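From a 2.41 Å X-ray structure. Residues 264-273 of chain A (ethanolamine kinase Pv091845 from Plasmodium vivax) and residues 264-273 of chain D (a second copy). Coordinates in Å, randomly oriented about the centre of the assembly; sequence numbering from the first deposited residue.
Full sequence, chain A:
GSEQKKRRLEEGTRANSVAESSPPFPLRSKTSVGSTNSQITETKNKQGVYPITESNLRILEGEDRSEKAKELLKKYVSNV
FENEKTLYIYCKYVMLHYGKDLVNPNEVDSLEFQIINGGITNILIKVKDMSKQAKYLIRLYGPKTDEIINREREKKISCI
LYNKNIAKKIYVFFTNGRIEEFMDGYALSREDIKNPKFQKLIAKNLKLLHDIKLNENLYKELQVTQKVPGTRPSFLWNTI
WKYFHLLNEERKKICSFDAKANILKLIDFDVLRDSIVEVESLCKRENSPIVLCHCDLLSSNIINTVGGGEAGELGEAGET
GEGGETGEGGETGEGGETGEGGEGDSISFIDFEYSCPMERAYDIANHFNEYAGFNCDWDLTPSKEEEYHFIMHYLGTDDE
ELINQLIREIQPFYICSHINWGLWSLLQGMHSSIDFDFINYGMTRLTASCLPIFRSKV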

# COMPACT_ATOMS: atom_id res chain seq x y z
N LEU A 264 16.33 -0.04 0.38
CA LEU A 264 17.01 0.78 1.38
C LEU A 264 17.85 1.90 0.80
O LEU A 264 18.01 2.94 1.42
CB LEU A 264 17.89 -0.08 2.28
CG LEU A 264 17.28 -1.30 2.94
CD1 LEU A 264 18.38 -2.06 3.69
CD2 LEU A 264 16.12 -0.91 3.82
N LYS A 265 18.39 1.72 -0.41
CA LYS A 265 19.25 2.74 -1.01
C LYS A 265 18.50 3.95 -1.46
O LYS A 265 19.06 5.04 -1.48
CB LYS A 265 20.08 2.18 -2.16
CG LYS A 265 20.94 1.03 -1.72
CD LYS A 265 21.88 0.57 -2.76
CE LYS A 265 22.82 -0.45 -2.11
NZ LYS A 265 24.06 -0.62 -2.97
N LEU A 266 17.23 3.75 -1.83
CA LEU A 266 16.38 4.85 -2.30
C LEU A 266 15.92 5.69 -1.10
O LEU A 266 15.59 6.88 -1.26
CB LEU A 266 15.17 4.30 -3.09
CG LEU A 266 14.33 5.34 -3.85
CD1 LEU A 266 15.12 6.13 -4.96
CD2 LEU A 266 13.08 4.71 -4.47
N ILE A 267 15.90 5.08 0.09
CA ILE A 267 15.60 5.80 1.33
C ILE A 267 16.81 6.63 1.73
O ILE A 267 17.89 6.08 1.91
CB ILE A 267 15.22 4.85 2.47
CG1 ILE A 267 14.03 3.98 2.07
CG2 ILE A 267 14.93 5.64 3.75
CD1 ILE A 267 13.89 2.69 2.91
N ASP A 268 16.62 7.95 1.84
CA ASP A 268 17.61 8.85 2.46
C ASP A 268 17.73 8.60 3.98
O ASP A 268 16.81 8.95 4.77
CB ASP A 268 17.27 10.32 2.20
CG ASP A 268 18.46 11.24 2.41
OD1 ASP A 268 19.49 10.82 3.00
OD2 ASP A 268 18.38 12.41 2.01
N PHE A 269 18.84 7.97 4.38
CA PHE A 269 19.07 7.56 5.78
C PHE A 269 19.56 8.64 6.72
O PHE A 269 19.45 8.48 7.93
CB PHE A 269 19.95 6.32 5.89
CG PHE A 269 19.16 5.03 5.90
CD1 PHE A 269 18.41 4.63 4.78
CD2 PHE A 269 19.14 4.23 7.01
CE1 PHE A 269 17.67 3.44 4.80
CE2 PHE A 269 18.42 3.04 7.03
CZ PHE A 269 17.68 2.65 5.93
N ASP A 270 20.12 9.73 6.18
CA ASP A 270 20.46 10.89 6.99
C ASP A 270 19.23 11.65 7.41
O ASP A 270 19.19 12.21 8.51
CB ASP A 270 21.39 11.81 6.22
CG ASP A 270 22.69 11.09 5.76
OD1 ASP A 270 23.38 10.39 6.58
OD2 ASP A 270 23.03 11.24 4.55
N VAL A 271 18.24 11.72 6.53
CA VAL A 271 16.97 12.35 6.83
C VAL A 271 16.17 11.44 7.75
O VAL A 271 15.46 11.93 8.61
CB VAL A 271 16.18 12.64 5.53
CG1 VAL A 271 14.75 13.11 5.82
CG2 VAL A 271 16.89 13.70 4.74
N LEU A 272 16.26 10.13 7.56
CA LEU A 272 15.58 9.14 8.41
C LEU A 272 16.10 9.25 9.86
O LEU A 272 15.33 9.09 10.80
CB LEU A 272 15.81 7.72 7.87
CG LEU A 272 15.15 6.59 8.67
CD1 LEU A 272 13.64 6.77 8.68
CD2 LEU A 272 15.50 5.19 8.17
N ARG A 273 17.40 9.52 9.99
CA ARG A 273 18.08 9.69 11.26
C ARG A 273 17.62 10.96 11.94
O ARG A 273 17.23 10.90 13.08
CB ARG A 273 19.59 9.70 11.05
CG ARG A 273 20.40 9.79 12.32
CD ARG A 273 21.78 9.16 12.16
NE ARG A 273 22.47 9.59 10.94
CZ ARG A 273 23.24 8.79 10.20
NH1 ARG A 273 23.46 7.52 10.53
NH2 ARG A 273 23.80 9.27 9.11
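Chain D 264-273: LKLIDFDVLR

Residues 264-273 of chain D lie on the same stretch of chain A as a near-symmetric pair, each copy offering the other nearly the same surface. The backbone of chain D follows the course of chain A: a weakly bonded helix arrives from earlier in the chain, D:Ile267 and D:Asp268 are extended (phi/psi -92/130 and -79/103), and a new helix runs from D:Phe269 through D:Arg273 and beyond. The links cross obliquely in an antiparallel sense, like residue against like, with the CA atoms of A:Ile267 and D:Ile267 4.8 Å apart and those of A:Asp268 and D:Asp268 4.2 Å apart. A single beta bridge joins the isoleucines.

Two backbone hydrogen bonds fasten the crossing. D:Asp268 N donates to A:Leu266 O at 2.6 Å, almost straight at 168°, and A:Asp268 N donates to D:Leu266 O at 2.8 Å, more bent at 144°. Each carbonyl also receives a CA-H...O contact from the partner isoleucine, D:Ile267 CA to A:Leu266 O and A:Ile267 CA to D:Leu266 O, both 3.5 Å. The CA-to-CB bonds of A:Ile267 and D:Ile267 point away from the partner, while those of A:Asp268 and D:Asp268 point toward it.

CB of D:Asp268 packs 4.0 Å from CB of A:Asp268, while the carboxylates stay farther apart, A:Asp268 OD2 lying 4.6 Å from D:Asp268 OD1. In each chain the aspartate also caps its own helix through a weak bond, D:Asp270 N to D:Asp268 OD1 and A:Asp270 N to A:Asp268 OD1, 3.4 Å in both.

Early in the second helix, D:Val271 forms a blunt bump directed at chain A. Its CG1 rests 3.5 Å from A:Lys265 O and 4.2 Å from A:Lys265 CB, and 4.2 Å from A:Leu266 N, settling against the backbone of A:Lys265 and A:Leu266. A:Val271 repeats the fit, its CG1 3.4 Å from D:Lys265 O. The lysines lend the base of their side chains to this seat, and their long ends lead away.

A:Leu266 and D:Leu266 are the most covered residues of their stretches, 90 and 83 Å². Their CA-to-CB bonds point away from the partner, but with chi1 t and chi2 p the ends of the side chains come nearer again. A:Leu266 CD1 thus enters the hollow between D:Ile267 and D:Leu272, 3.9 Å from D:Ile267 CG2 and 3.8 Å from D:Leu272 CB. In return D:Leu266 CD1 lies 4.1 Å from A:Ile267 CG2 and 4.0 Å from A:Leu272 CD1.

Outside the contact, D:Phe269 turns its CA-to-CB bond away, and D:Arg273 NH2 makes a salt bridge with D:Asp270 OD1 at 2.7 Å, as A:Arg273 NH2 does with A:Asp270 OD1 at 2.8 Å. Together the stretches bury 529 Å², both sides summed.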

# COMPACT_ATOMS: atom_id res chain seq x y z
N LEU D 264 9.07 13.67 0.28
CA LEU D 264 10.13 13.76 -0.70
C LEU D 264 11.50 13.70 -0.05
O LEU D 264 12.47 13.23 -0.67
CB LEU D 264 10.01 15.08 -1.50
CG LEU D 264 8.68 15.39 -2.19
CD1 LEU D 264 8.88 16.62 -3.02
CD2 LEU D 264 8.13 14.23 -3.04
N LYS D 265 11.60 14.20 1.17
CA LYS D 265 12.85 14.29 1.91
C LYS D 265 13.33 12.94 2.35
O LYS D 265 14.50 12.71 2.48
CB LYS D 265 12.67 15.25 3.07
CG LYS D 265 12.37 16.68 2.56
CD LYS D 265 12.33 17.73 3.66
CE LYS D 265 12.17 19.14 3.08
NZ LYS D 265 12.21 20.16 4.22
N LEU D 266 12.40 12.03 2.56
CA LEU D 266 12.74 10.65 2.90
C LEU D 266 13.37 9.87 1.70
O LEU D 266 14.01 8.82 1.90
CB LEU D 266 11.46 9.97 3.42
CG LEU D 266 11.59 8.56 4.03
CD1 LEU D 266 12.46 8.54 5.33
CD2 LEU D 266 10.17 8.04 4.29
N ILE D 267 13.19 10.37 0.48
CA ILE D 267 13.73 9.74 -0.72
C ILE D 267 15.10 10.32 -1.02
O ILE D 267 15.25 11.54 -1.08
CB ILE D 267 12.79 9.93 -1.98
CG1 ILE D 267 11.38 9.38 -1.72
CG2 ILE D 267 13.39 9.20 -3.19
CD1 ILE D 267 10.32 10.03 -2.55
N ASP D 268 16.08 9.45 -1.24
CA ASP D 268 17.42 9.91 -1.65
C ASP D 268 17.41 10.22 -3.15
O ASP D 268 17.39 9.32 -3.99
CB ASP D 268 18.51 8.88 -1.32
CG ASP D 268 19.92 9.47 -1.36
OD1 ASP D 268 20.11 10.61 -1.82
OD2 ASP D 268 20.87 8.79 -0.91
N PHE D 269 17.37 11.51 -3.47
CA PHE D 269 17.23 11.95 -4.86
C PHE D 269 18.49 11.74 -5.70
O PHE D 269 18.38 11.61 -6.92
CB PHE D 269 16.73 13.38 -4.95
CG PHE D 269 15.23 13.51 -5.13
CD1 PHE D 269 14.33 13.02 -4.16
CD2 PHE D 269 14.71 14.11 -6.27
CE1 PHE D 269 12.96 13.14 -4.32
CE2 PHE D 269 13.34 14.22 -6.46
CZ PHE D 269 12.45 13.75 -5.49
N ASP D 270 19.66 11.67 -5.06
CA ASP D 270 20.91 11.36 -5.75
C ASP D 270 20.90 9.93 -6.26
O ASP D 270 21.39 9.66 -7.37
CB ASP D 270 22.12 11.59 -4.85
CG ASP D 270 22.28 13.06 -4.43
OD1 ASP D 270 22.38 13.94 -5.32
OD2 ASP D 270 22.29 13.35 -3.21
N VAL D 271 20.38 9.03 -5.44
CA VAL D 271 20.22 7.61 -5.81
C VAL D 271 19.07 7.44 -6.82
O VAL D 271 19.11 6.53 -7.68
CB VAL D 271 19.99 6.72 -4.54
CG1 VAL D 271 19.70 5.28 -4.91
CG2 VAL D 271 21.21 6.79 -3.61
N LEU D 272 18.07 8.30 -6.72
CA LEU D 272 17.00 8.30 -7.67
C LEU D 272 17.53 8.76 -9.04
O LEU D 272 17.22 8.12 -10.06
CB LEU D 272 15.82 9.17 -7.17
CG LEU D 272 14.56 9.29 -8.04
CD1 LEU D 272 13.87 7.94 -8.31
CD2 LEU D 272 13.60 10.28 -7.43
N ARG D 273 18.30 9.86 -9.04
CA ARG D 273 18.98 10.37 -10.24
C ARG D 273 19.82 9.30 -10.90
O ARG D 273 19.77 9.16 -12.10
CB ARG D 273 19.88 11.55 -9.91
CG ARG D 273 20.35 12.37 -11.13
CD ARG D 273 21.24 13.56 -10.72
NE ARG D 273 20.57 14.59 -9.91
CZ ARG D 273 20.72 14.71 -8.59
NH1 ARG D 273 20.09 15.67 -7.91
NH2 ARG D 273 21.52 13.87 -7.92